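Local atomic coordinates of ribosomal RNA small subunit methyltransferase E (Neisseria gonorrhoeae, PDB entry 5VM8), a protein that probably methylates N3 of a uridine in 16S ribosomal RNA, taking the methyl group from S-adenosylmethionine. Residues L87-S92 and D98-K103; K103-G108 and E138-A143; S142-E145 and T151-P154. All coordinates share one frame; numbering follows the deposited sequence.

Three contacts follow one another along the methyltransferase domain, which has the knotted SPOUT fold. Interaction 1 comes first. It closes the turn between strand 85-90 and helix 94-106 and lays the helix against the parallel sheet. Interaction 2 starts at Lys-103, where interaction 1 ends. It spans strand 111-116 and the first half of helix 128-147, and packs the end of the first helix on the second. Interaction 3 begins within the second segment of interaction 2, sharing Ser-142 and Ala-143, and folds the chain after helix 128-147 back onto it. None encloses another. Interactions 2 and 3 lie about 5 Å apart, centre to centre, and meet where Val-105 touches Cys-144.

Interaction 1 (L87-S92 and D98-K103); sequences LIQSIS and DFTLQK
Thr-100 turns its methyl group into the angle between Leu-87 and Gln-89, on one face of the sheet. Thr-100 CG2 makes the direct contacts. Thr-100 CG2 lies 3.9 Å from Leu-87 CD2, the two side chains crossing at about a right angle. The same methyl, Thr-100 CG2, sits 3.4 Å from the amide oxygen Gln-89 OE1, with the side chains arriving from opposite directions.

The polar part runs through water. Water 1 donates to Gln-89 OE1 at 2.7 Å and to Thr-100 OG1 at 2.8 Å, and so joins strand to helix. Thr-100 OG1 also hydrogen-bonds to Arg-96 O, one turn back. At chi1 -67° OG1 lies beside the backbone N, which puts CG2 anti to that N and toward the strand.

The other end of the amide is held too. Gln-89 NE2 hydrogen-bonds to Ser-90 O at 3.1 Å, nearly straight at 167° and close to the amide plane. Ser-90 O accepts a second hydrogen bond from Ser-92 OG.

The contact opens the beta-alpha-beta unit of strand 85-90, helix 94-106 and strand 111-116. Strand 85-90 runs between strands 111-116 and 195-199, and Leu-101 rests on Ile-112 and on Trp-136 of helix 128-147.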
# COMPACT_ATOMS: atom_id res chain seq x y z
N LEU A 87 -6.23 -3.47 -2.59
CA LEU A 87 -5.58 -4.43 -3.47
C LEU A 87 -5.50 -5.76 -2.72
O LEU A 87 -4.80 -5.86 -1.71
CB LEU A 87 -4.19 -3.94 -3.85
CG LEU A 87 -3.21 -4.94 -4.49
CD1 LEU A 87 -3.78 -5.59 -5.75
CD2 LEU A 87 -1.86 -4.24 -4.79
N ILE A 88 -6.26 -6.75 -3.18
CA ILE A 88 -6.11 -8.12 -2.71
C ILE A 88 -5.15 -8.82 -3.66
O ILE A 88 -5.53 -9.18 -4.78
CB ILE A 88 -7.45 -8.87 -2.67
CG1 ILE A 88 -8.47 -8.18 -1.76
CG2 ILE A 88 -7.23 -10.31 -2.15
CD1 ILE A 88 -9.72 -9.01 -1.58
N GLN A 89 -3.94 -9.10 -3.16
CA GLN A 89 -2.81 -9.61 -3.94
C GLN A 89 -2.42 -11.00 -3.45
O GLN A 89 -2.04 -11.17 -2.28
CB GLN A 89 -1.61 -8.66 -3.80
CG GLN A 89 -0.35 -9.14 -4.51
CD GLN A 89 -0.54 -9.16 -6.01
OE1 GLN A 89 -0.79 -8.11 -6.61
NE2 GLN A 89 -0.46 -10.36 -6.63
N SER A 90 -2.44 -11.98 -4.34
CA SER A 90 -1.90 -13.29 -4.02
C SER A 90 -0.39 -13.21 -3.86
O SER A 90 0.30 -12.59 -4.68
CB SER A 90 -2.22 -14.31 -5.10
OG SER A 90 -3.56 -14.19 -5.47
N ILE A 91 0.12 -13.87 -2.81
CA ILE A 91 1.53 -13.82 -2.47
C ILE A 91 2.34 -14.26 -3.67
O ILE A 91 2.07 -15.32 -4.25
CB ILE A 91 1.86 -14.72 -1.28
CG1 ILE A 91 0.90 -14.49 -0.11
CG2 ILE A 91 3.27 -14.48 -0.84
CD1 ILE A 91 1.02 -13.15 0.46
N SER A 92 3.25 -13.39 -4.11
CA SER A 92 4.20 -13.69 -5.17
C SER A 92 5.63 -13.53 -4.65
O SER A 92 5.86 -12.97 -3.56
CB SER A 92 3.96 -12.77 -6.36
OG SER A 92 2.59 -12.77 -6.63
N ASP A 98 7.43 -7.13 -4.24
CA ASP A 98 7.98 -5.87 -3.72
C ASP A 98 7.59 -4.69 -4.60
O ASP A 98 7.20 -3.63 -4.10
CB ASP A 98 9.50 -6.00 -3.59
CG ASP A 98 9.95 -7.08 -2.56
OD1 ASP A 98 9.11 -7.68 -1.85
OD2 ASP A 98 11.17 -7.36 -2.50
N PHE A 99 7.75 -4.83 -5.93
CA PHE A 99 7.33 -3.77 -6.85
C PHE A 99 5.83 -3.55 -6.79
O PHE A 99 5.37 -2.40 -6.82
CB PHE A 99 7.77 -4.10 -8.28
CG PHE A 99 9.24 -3.94 -8.51
CD1 PHE A 99 9.97 -3.06 -7.74
CD2 PHE A 99 9.89 -4.67 -9.49
CE1 PHE A 99 11.35 -2.91 -7.94
CE2 PHE A 99 11.26 -4.54 -9.69
CZ PHE A 99 11.99 -3.65 -8.92
N THR A 100 5.05 -4.63 -6.72
CA THR A 100 3.62 -4.46 -6.60
C THR A 100 3.31 -3.62 -5.37
O THR A 100 2.61 -2.60 -5.46
CB THR A 100 2.91 -5.82 -6.55
OG1 THR A 100 3.04 -6.50 -7.81
CG2 THR A 100 1.44 -5.62 -6.29
N LEU A 101 3.92 -3.96 -4.24
CA LEU A 101 3.63 -3.26 -3.00
C LEU A 101 4.10 -1.81 -3.06
O LEU A 101 3.38 -0.89 -2.65
CB LEU A 101 4.26 -4.01 -1.82
CG LEU A 101 3.52 -5.29 -1.43
CD1 LEU A 101 4.36 -6.20 -0.56
CD2 LEU A 101 2.22 -4.95 -0.69
N GLN A 102 5.31 -1.59 -3.56
CA GLN A 102 5.85 -0.23 -3.58
C GLN A 102 5.08 0.68 -4.54
O GLN A 102 4.67 1.78 -4.16
CB GLN A 102 7.33 -0.26 -3.96
CG GLN A 102 7.92 1.16 -4.10
CD GLN A 102 9.38 1.11 -4.52
OE1 GLN A 102 9.69 0.99 -5.70
NE2 GLN A 102 10.26 1.18 -3.55
N LYS A 103 4.87 0.23 -5.79
CA LYS A 103 4.28 1.14 -6.78
C LYS A 103 2.80 1.35 -6.52
O LYS A 103 2.28 2.44 -6.80
CB LYS A 103 4.51 0.62 -8.20
CG LYS A 103 5.86 1.06 -8.80
CD LYS A 103 7.00 0.56 -7.94
CE LYS A 103 8.34 0.90 -8.51
NZ LYS A 103 8.74 2.26 -8.01
O HOH W 1 1.04 -8.35 -8.58

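Interaction 2 (K103-G108 and E138-A143); sequences KSVELG and EIVISA
Val-105 packs against Val-140 and Ala-143, joining the end of helix 94-106 to helix 128-147 in the SPOUT methyltransferase domain. This is a helix-to-helix contact made wholly of apolar side chains. No hydrogen bond crosses it.

The two methyl groups of Val-105 have different partners. Val-105 CG1 reaches Ala-143 CB at 3.5 Å. Val-105 CG2 meets the fork of Val-140, 3.7 Å from Val-140 CG2 and 3.9 Å from Val-140 CG1. The two valines cross at about a right angle. The torsion of Val-105 explains the split: CG1 stands anti to its backbone N (chi1 171°), and CG2 lies beside that N. The small Ala-143 lets the backbones come close. The CA atoms of Val-105 and Ala-143 are 6.2 Å apart.

The next shell surrounds the valines. Pro-153, in the loop after helix 128-147, touches both Val-105 and Val-140. Cys-144 also touches Val-105. On a neighbouring flank of helix 94-106, Ser-104 rests on Ile-238 of helix 232-244.

Further out, polar groups finish the helix end. Gly-108 has a positive phi of 95° and closes a Schellman motif. The hydrogen bond from Gly-108 N to Val-105 O is one of the motif's two bonds back into the last turn. Val-105 O takes another hydrogen bond from Arg-149 NH1, which ties this helix end to the chain beyond helix 128-147. Glu-106 flanks the apolar contact without entering it, but touches Gln-146. Its carboxylate is paired within its own helix: Lys-103 NZ forms a salt bridge with Glu-106 OE2 at 2.9 Å, using the syn lone pair of that oxygen.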
# COMPACT_ATOMS: atom_id res chain seq x y z
N LYS A 103 4.87 0.23 -5.79
CA LYS A 103 4.28 1.14 -6.78
C LYS A 103 2.80 1.35 -6.52
O LYS A 103 2.28 2.44 -6.80
CB LYS A 103 4.51 0.62 -8.20
CG LYS A 103 5.86 1.06 -8.80
CD LYS A 103 7.00 0.56 -7.94
CE LYS A 103 8.34 0.90 -8.51
NZ LYS A 103 8.74 2.26 -8.01
N SER A 104 2.11 0.35 -5.97
CA SER A 104 0.71 0.50 -5.65
C SER A 104 0.51 1.57 -4.57
O SER A 104 -0.52 2.27 -4.57
CB SER A 104 0.10 -0.87 -5.29
OG SER A 104 0.26 -1.20 -3.92
N VAL A 105 1.47 1.69 -3.65
CA VAL A 105 1.45 2.76 -2.64
C VAL A 105 1.69 4.11 -3.30
O VAL A 105 1.00 5.09 -2.99
CB VAL A 105 2.48 2.48 -1.53
CG1 VAL A 105 2.61 3.69 -0.62
CG2 VAL A 105 2.07 1.22 -0.72
N GLU A 106 2.67 4.20 -4.20
CA GLU A 106 2.87 5.45 -4.93
C GLU A 106 1.61 5.84 -5.69
O GLU A 106 1.30 7.03 -5.80
CB GLU A 106 4.03 5.37 -5.92
CG GLU A 106 5.41 5.15 -5.30
CD GLU A 106 6.46 4.80 -6.36
OE1 GLU A 106 6.43 5.40 -7.47
OE2 GLU A 106 7.26 3.88 -6.15
N LEU A 107 0.87 4.85 -6.21
CA LEU A 107 -0.34 5.12 -6.97
C LEU A 107 -1.57 5.29 -6.09
O LEU A 107 -2.67 5.44 -6.62
CB LEU A 107 -0.58 4.01 -7.99
CG LEU A 107 0.57 3.90 -9.00
CD1 LEU A 107 0.51 2.59 -9.74
CD2 LEU A 107 0.52 5.06 -10.00
N GLY A 108 -1.41 5.26 -4.77
CA GLY A 108 -2.45 5.70 -3.87
C GLY A 108 -3.37 4.63 -3.32
O GLY A 108 -4.44 4.97 -2.79
N GLU A 138 7.28 -2.58 5.91
CA GLU A 138 8.37 -1.61 5.81
C GLU A 138 8.51 -1.06 4.38
O GLU A 138 8.87 0.11 4.20
CB GLU A 138 9.69 -2.23 6.29
N ILE A 139 8.28 -1.89 3.36
CA ILE A 139 8.32 -1.35 1.99
C ILE A 139 7.21 -0.32 1.79
O ILE A 139 7.42 0.73 1.19
CB ILE A 139 8.24 -2.48 0.95
CG1 ILE A 139 9.53 -3.29 0.93
CG2 ILE A 139 7.93 -1.93 -0.44
CD1 ILE A 139 9.35 -4.65 0.25
N VAL A 140 6.02 -0.60 2.32
CA VAL A 140 4.92 0.34 2.22
C VAL A 140 5.25 1.64 2.94
O VAL A 140 4.95 2.74 2.45
CB VAL A 140 3.63 -0.32 2.76
CG1 VAL A 140 2.56 0.73 3.07
CG2 VAL A 140 3.12 -1.37 1.76
N ILE A 141 5.84 1.55 4.13
CA ILE A 141 6.15 2.74 4.91
C ILE A 141 7.15 3.62 4.16
O ILE A 141 6.99 4.85 4.07
CB ILE A 141 6.67 2.32 6.29
CG1 ILE A 141 5.51 1.83 7.15
CG2 ILE A 141 7.46 3.46 6.96
CD1 ILE A 141 5.95 1.02 8.35
N SER A 142 8.18 2.99 3.60
CA SER A 142 9.18 3.73 2.84
C SER A 142 8.55 4.42 1.63
O SER A 142 8.90 5.56 1.32
CB SER A 142 10.28 2.78 2.39
OG SER A 142 11.10 2.45 3.50
N ALA A 143 7.61 3.74 0.97
CA ALA A 143 6.97 4.32 -0.20
C ALA A 143 6.12 5.51 0.18
O ALA A 143 6.01 6.46 -0.60
CB ALA A 143 6.12 3.27 -0.93

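Interaction 3 (S142-E145 and T151-P154); sequences SACE and TVPP
Cys-144 carries this contact through its sulfur, which lies against the chain at Thr-151, Val-152 and Pro-153. The closest approach is to the proline ring, with Cys-144 SG 3.5 Å from Pro-153 CD. The sulfur touches the ring at this carbon, next to the proline nitrogen. The torsion places it there: SG is anti to the carbonyl carbon of Cys-144, with chi1 at -68°.

Val-152 meets the same sulfur with both backbone and side chain. Cys-144 SG is 3.9 Å from Val-152 CA and 4.1 Å from Val-152 CG2. The other branch, CG1, is anti to the backbone N and reaches Ile-141 CG1, one turn back on the helix. Thr-151 adds its carbonyl oxygen, with Thr-151 O 3.7 Å from Cys-144 SG, while its CB points away from the helix.

No hydrogen bond joins the two segments. The loop is held by backbone hydrogen bonds elsewhere, from Val-152 to Gly-50 and from Pro-154 to Ile-112 of strand 111-116. The loop after helix 128-147 runs back along the last turns of that helix. Helix 94-106 lies alongside through Val-105, and strand 44-48 brings Phe-48 against Val-152.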
# COMPACT_ATOMS: atom_id res chain seq x y z
N SER A 142 8.18 2.99 3.60
CA SER A 142 9.18 3.73 2.84
C SER A 142 8.55 4.42 1.63
O SER A 142 8.90 5.56 1.32
CB SER A 142 10.28 2.78 2.39
OG SER A 142 11.10 2.45 3.50
N ALA A 143 7.61 3.74 0.97
CA ALA A 143 6.97 4.32 -0.20
C ALA A 143 6.12 5.51 0.18
O ALA A 143 6.01 6.46 -0.60
CB ALA A 143 6.12 3.27 -0.93
N CYS A 144 5.57 5.51 1.39
CA CYS A 144 4.86 6.68 1.87
C CYS A 144 5.82 7.83 2.17
O CYS A 144 5.52 9.00 1.86
CB CYS A 144 4.04 6.34 3.11
SG CYS A 144 2.66 5.21 2.74
N GLU A 145 6.97 7.52 2.76
CA GLU A 145 7.98 8.54 3.02
C GLU A 145 8.44 9.21 1.72
O GLU A 145 8.64 10.43 1.69
CB GLU A 145 9.15 7.93 3.78
CG GLU A 145 8.83 7.50 5.22
CD GLU A 145 10.00 6.80 5.94
OE1 GLU A 145 10.93 6.31 5.26
OE2 GLU A 145 9.99 6.75 7.19
N THR A 151 -0.70 9.24 5.11
CA THR A 151 -1.54 8.13 5.50
C THR A 151 -0.85 6.87 5.00
O THR A 151 -0.48 6.79 3.83
CB THR A 151 -2.93 8.27 4.91
OG1 THR A 151 -3.50 9.49 5.39
CG2 THR A 151 -3.81 7.12 5.35
N VAL A 152 -0.62 5.92 5.91
CA VAL A 152 0.09 4.69 5.59
C VAL A 152 -0.95 3.59 5.37
O VAL A 152 -1.70 3.28 6.31
CB VAL A 152 1.09 4.30 6.70
CG1 VAL A 152 1.69 2.93 6.41
CG2 VAL A 152 2.18 5.36 6.81
N PRO A 153 -1.07 3.04 4.17
CA PRO A 153 -2.01 1.94 3.96
C PRO A 153 -1.56 0.72 4.73
O PRO A 153 -0.37 0.39 4.75
CB PRO A 153 -1.96 1.70 2.43
CG PRO A 153 -0.71 2.38 1.94
CD PRO A 153 -0.38 3.47 2.93
N PRO A 154 -2.47 0.04 5.42
CA PRO A 154 -2.07 -1.17 6.17
C PRO A 154 -1.80 -2.34 5.23
O PRO A 154 -2.40 -2.46 4.16
CB PRO A 154 -3.30 -1.46 7.04
CG PRO A 154 -4.46 -0.94 6.22
CD PRO A 154 -3.92 0.30 5.51